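Local coordinates for conjugal transfer protein TRWB (Escherichia coli, PDB 1E9R), which probably couples the DNA-processing and secretion machineries of bacterial conjugation, as a ring-forming P-loop NTPase thought to drive DNA transfer, at residues V87-R99 with I422-E434. Numbering follows the deposited sequence.
Sequences VDPNGDMLSKFGR and IKQFANRQPAFVE
The C-terminal tail of a P-loop NTPase-like domain, extended and without regular structure through 422-434, crosses the short helix 92-97 that follows strand 83-89, and Phe425 meets Phe97 at one end of the crossing. The pair is T-shaped: the edge of Phe97 points at a face of Phe425, centroids 4.9 Å apart and planes at 78°. In Phe425, CG anti to the carbonyl carbon (chi1 -59°) swings the ring to Phe97. Lys96 CD lies 3.5 Å from Phe425 CB; the extended lysine chain passes at about a right angle, and its NZ forms a salt bridge with Asp92 OD1, the hydrogen bond within it weak. Tyr75 of helix 66-79 makes a second edge-to-face pair with Phe425. An alanine in place of Phe425 would probably leave the edge of Phe97 without its aromatic partner and open a gap between the tail and helix 66-79.

Farther along, the tail uses carbonyls at the helix C-terminal end. Arg428 N donates to Ser95 O at 2.8 Å in a bent hydrogen bond, and Asn427 CA adds a CA-H...O contact to the same oxygen. The Arg428 side chain bends at chi3 (-50°), and NH1 reaches Gly98 O at 3.2 Å; the oxygen lies in the guanidinium plane, whereas the nitrogen stands above the carbonyl plane. Gln429 is extended, with OE1 accepting from a water that also donates to Arg99 O. Beyond it, Ala431 CB rests 3.4 Å from Asn90 O, beside the turn leading into the helix, while Arg111 holds Pro430 O. The arrangement is that of a C-terminal tail strapped across a beta-alpha unit of a RecA-like nucleotide-binding fold.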
# COMPACT_ATOMS: atom_id res chain seq x y z
N VAL B 87 -0.02 -26.72 -24.82
CA VAL B 87 0.22 -27.01 -23.41
C VAL B 87 -1.03 -27.85 -23.14
O VAL B 87 -2.14 -27.32 -22.96
CB VAL B 87 0.25 -25.72 -22.58
CG1 VAL B 87 0.39 -26.04 -21.10
CG2 VAL B 87 1.43 -24.87 -23.03
N ASP B 88 -0.83 -29.16 -23.16
CA ASP B 88 -1.91 -30.11 -23.06
C ASP B 88 -2.03 -30.93 -21.78
O ASP B 88 -1.40 -31.98 -21.63
CB ASP B 88 -1.80 -31.03 -24.29
CG ASP B 88 -2.96 -31.97 -24.43
OD1 ASP B 88 -4.11 -31.62 -24.05
OD2 ASP B 88 -2.71 -33.07 -24.95
N PRO B 89 -2.85 -30.46 -20.84
CA PRO B 89 -3.07 -31.15 -19.56
C PRO B 89 -3.70 -32.52 -19.78
O PRO B 89 -4.71 -32.63 -20.46
CB PRO B 89 -4.02 -30.21 -18.84
CG PRO B 89 -3.71 -28.87 -19.44
CD PRO B 89 -3.57 -29.18 -20.88
N ASN B 90 -3.11 -33.54 -19.18
CA ASN B 90 -3.63 -34.90 -19.30
C ASN B 90 -3.63 -35.45 -20.72
O ASN B 90 -4.35 -36.40 -21.01
CB ASN B 90 -5.05 -34.97 -18.74
CG ASN B 90 -5.11 -34.59 -17.30
OD1 ASN B 90 -4.39 -35.16 -16.47
ND2 ASN B 90 -5.97 -33.64 -16.97
N GLY B 91 -2.85 -34.84 -21.60
CA GLY B 91 -2.79 -35.30 -22.98
C GLY B 91 -4.12 -35.42 -23.71
O GLY B 91 -4.24 -36.22 -24.65
N ASP B 92 -5.11 -34.62 -23.31
CA ASP B 92 -6.42 -34.64 -23.94
C ASP B 92 -6.37 -34.35 -25.45
O ASP B 92 -6.93 -35.09 -26.25
CB ASP B 92 -7.36 -33.64 -23.27
CG ASP B 92 -8.62 -33.39 -24.09
OD1 ASP B 92 -9.38 -34.36 -24.34
OD2 ASP B 92 -8.86 -32.23 -24.48
N MET B 93 -5.71 -33.27 -25.83
CA MET B 93 -5.62 -32.91 -27.24
C MET B 93 -4.72 -33.87 -28.00
O MET B 93 -4.93 -34.12 -29.18
CB MET B 93 -5.09 -31.48 -27.38
CG MET B 93 -6.09 -30.43 -26.97
SD MET B 93 -6.19 -29.15 -28.23
CE MET B 93 -5.93 -27.64 -27.19
N LEU B 94 -3.72 -34.40 -27.31
CA LEU B 94 -2.79 -35.35 -27.90
C LEU B 94 -3.57 -36.60 -28.29
O LEU B 94 -3.36 -37.17 -29.37
CB LEU B 94 -1.70 -35.73 -26.89
CG LEU B 94 -0.87 -36.99 -27.20
CD1 LEU B 94 -0.02 -36.77 -28.45
CD2 LEU B 94 0.02 -37.32 -26.02
N SER B 95 -4.47 -37.02 -27.40
CA SER B 95 -5.27 -38.20 -27.63
C SER B 95 -6.26 -38.04 -28.77
O SER B 95 -6.66 -39.02 -29.38
CB SER B 95 -6.01 -38.57 -26.34
OG SER B 95 -7.04 -37.65 -26.07
N LYS B 96 -6.65 -36.81 -29.08
CA LYS B 96 -7.61 -36.60 -30.15
C LYS B 96 -7.01 -36.06 -31.43
O LYS B 96 -7.53 -36.34 -32.51
CB LYS B 96 -8.73 -35.67 -29.69
CG LYS B 96 -9.64 -36.30 -28.66
CD LYS B 96 -10.54 -35.25 -28.03
CE LYS B 96 -11.36 -35.83 -26.88
NZ LYS B 96 -12.13 -34.76 -26.17
N PHE B 97 -5.93 -35.31 -31.33
CA PHE B 97 -5.32 -34.74 -32.53
C PHE B 97 -3.90 -35.18 -32.83
O PHE B 97 -3.31 -34.77 -33.84
CB PHE B 97 -5.37 -33.21 -32.45
CG PHE B 97 -6.73 -32.66 -32.15
CD1 PHE B 97 -7.81 -32.96 -32.97
CD2 PHE B 97 -6.93 -31.84 -31.05
CE1 PHE B 97 -9.07 -32.44 -32.69
CE2 PHE B 97 -8.18 -31.32 -30.77
CZ PHE B 97 -9.26 -31.62 -31.59
N GLY B 98 -3.34 -36.01 -31.94
CA GLY B 98 -1.98 -36.48 -32.12
C GLY B 98 -1.76 -37.44 -33.28
O GLY B 98 -2.34 -38.52 -33.33
N ARG B 99 -0.91 -37.02 -34.22
CA ARG B 99 -0.58 -37.84 -35.38
C ARG B 99 0.77 -38.50 -35.14
O ARG B 99 1.44 -38.22 -34.15
CB ARG B 99 -0.54 -37.00 -36.65
CG ARG B 99 -1.87 -36.33 -36.99
CD ARG B 99 -1.63 -35.14 -37.90
NE ARG B 99 -0.40 -34.43 -37.54
CZ ARG B 99 -0.04 -33.24 -38.01
NH1 ARG B 99 -0.81 -32.59 -38.87
NH2 ARG B 99 1.11 -32.69 -37.62
N ILE B 422 -20.15 -28.52 -27.98
CA ILE B 422 -19.24 -29.56 -27.51
C ILE B 422 -19.07 -30.61 -28.61
O ILE B 422 -19.68 -31.68 -28.56
CB ILE B 422 -19.76 -30.27 -26.24
CG1 ILE B 422 -20.04 -29.24 -25.14
CG2 ILE B 422 -18.73 -31.27 -25.74
CD1 ILE B 422 -20.40 -29.85 -23.81
N LYS B 423 -18.24 -30.31 -29.61
CA LYS B 423 -18.01 -31.26 -30.68
C LYS B 423 -17.32 -32.49 -30.10
O LYS B 423 -16.55 -32.39 -29.14
CB LYS B 423 -17.14 -30.64 -31.78
CG LYS B 423 -17.03 -31.53 -33.02
CD LYS B 423 -16.20 -30.89 -34.12
CE LYS B 423 -16.30 -31.69 -35.42
NZ LYS B 423 -15.84 -33.10 -35.30
N GLN B 424 -17.60 -33.64 -30.68
CA GLN B 424 -17.01 -34.88 -30.21
C GLN B 424 -15.85 -35.33 -31.08
O GLN B 424 -15.94 -35.29 -32.31
CB GLN B 424 -18.08 -35.98 -30.16
CG GLN B 424 -19.17 -35.72 -29.13
CD GLN B 424 -18.62 -35.62 -27.71
OE1 GLN B 424 -19.32 -35.17 -26.80
NE2 GLN B 424 -17.37 -36.04 -27.52
N PHE B 425 -14.77 -35.73 -30.43
CA PHE B 425 -13.59 -36.20 -31.15
C PHE B 425 -13.24 -37.58 -30.62
O PHE B 425 -13.24 -37.82 -29.41
CB PHE B 425 -12.41 -35.25 -30.94
CG PHE B 425 -12.67 -33.84 -31.40
CD1 PHE B 425 -13.29 -32.92 -30.55
CD2 PHE B 425 -12.30 -33.42 -32.68
CE1 PHE B 425 -13.54 -31.62 -30.98
CE2 PHE B 425 -12.55 -32.13 -33.11
CZ PHE B 425 -13.17 -31.22 -32.25
N ALA B 426 -12.95 -38.49 -31.55
CA ALA B 426 -12.59 -39.86 -31.19
C ALA B 426 -11.10 -39.94 -30.88
O ALA B 426 -10.28 -39.26 -31.50
CB ALA B 426 -12.94 -40.80 -32.33
N ASN B 427 -10.76 -40.79 -29.91
CA ASN B 427 -9.38 -40.96 -29.50
C ASN B 427 -8.55 -41.63 -30.57
O ASN B 427 -8.71 -42.82 -30.83
CB ASN B 427 -9.32 -41.79 -28.22
CG ASN B 427 -10.02 -41.11 -27.06
OD1 ASN B 427 -10.22 -41.71 -26.01
ND2 ASN B 427 -10.40 -39.85 -27.25
N ARG B 428 -7.66 -40.87 -31.19
CA ARG B 428 -6.81 -41.42 -32.23
C ARG B 428 -5.44 -41.77 -31.66
O ARG B 428 -4.46 -41.93 -32.40
CB ARG B 428 -6.67 -40.40 -33.38
CG ARG B 428 -5.62 -39.33 -33.18
CD ARG B 428 -5.92 -38.11 -34.05
NE ARG B 428 -6.18 -38.42 -35.45
CZ ARG B 428 -5.27 -38.84 -36.33
NH1 ARG B 428 -4.00 -39.02 -35.96
NH2 ARG B 428 -5.62 -39.07 -37.59
N GLN B 429 -5.37 -41.92 -30.34
CA GLN B 429 -4.12 -42.24 -29.67
C GLN B 429 -4.34 -42.19 -28.15
O GLN B 429 -5.26 -41.52 -27.68
CB GLN B 429 -3.06 -41.23 -30.08
CG GLN B 429 -1.64 -41.71 -29.99
CD GLN B 429 -0.64 -40.67 -30.45
OE1 GLN B 429 0.57 -40.92 -30.48
NE2 GLN B 429 -1.14 -39.49 -30.82
N PRO B 430 -3.53 -42.92 -27.37
CA PRO B 430 -3.73 -42.87 -25.92
C PRO B 430 -3.17 -41.56 -25.33
O PRO B 430 -2.09 -41.09 -25.72
CB PRO B 430 -2.98 -44.12 -25.43
CG PRO B 430 -1.88 -44.25 -26.42
CD PRO B 430 -2.59 -43.99 -27.74
N ALA B 431 -3.91 -40.96 -24.41
CA ALA B 431 -3.49 -39.71 -23.78
C ALA B 431 -2.15 -39.83 -23.05
O ALA B 431 -1.30 -38.94 -23.14
CB ALA B 431 -4.56 -39.24 -22.82
N PHE B 432 -1.96 -40.94 -22.34
CA PHE B 432 -0.73 -41.16 -21.59
C PHE B 432 -0.25 -42.60 -21.71
O PHE B 432 -1.03 -43.54 -21.63
CB PHE B 432 -0.98 -40.82 -20.11
CG PHE B 432 0.23 -41.01 -19.22
CD1 PHE B 432 1.37 -40.22 -19.37
CD2 PHE B 432 0.22 -41.97 -18.20
CE1 PHE B 432 2.48 -40.38 -18.52
CE2 PHE B 432 1.32 -42.14 -17.35
CZ PHE B 432 2.45 -41.34 -17.51
N VAL B 433 1.06 -42.76 -21.90
CA VAL B 433 1.67 -44.08 -22.02
C VAL B 433 2.83 -44.18 -21.03
O VAL B 433 3.94 -43.72 -21.32
CB VAL B 433 2.20 -44.31 -23.44
CG1 VAL B 433 3.03 -45.58 -23.50
CG2 VAL B 433 1.04 -44.39 -24.40
N GLU B 434 2.56 -44.77 -19.87
CA GLU B 434 3.54 -44.95 -18.80
C GLU B 434 4.94 -45.32 -19.30
O GLU B 434 5.10 -46.23 -20.11
CB GLU B 434 3.06 -46.04 -17.84
CG GLU B 434 3.91 -46.21 -16.60
CD GLU B 434 3.88 -44.98 -15.70
OE1 GLU B 434 4.47 -43.94 -16.08
OE2 GLU B 434 3.25 -45.06 -14.62
O HOH W 1 1.86 -38.44 -30.99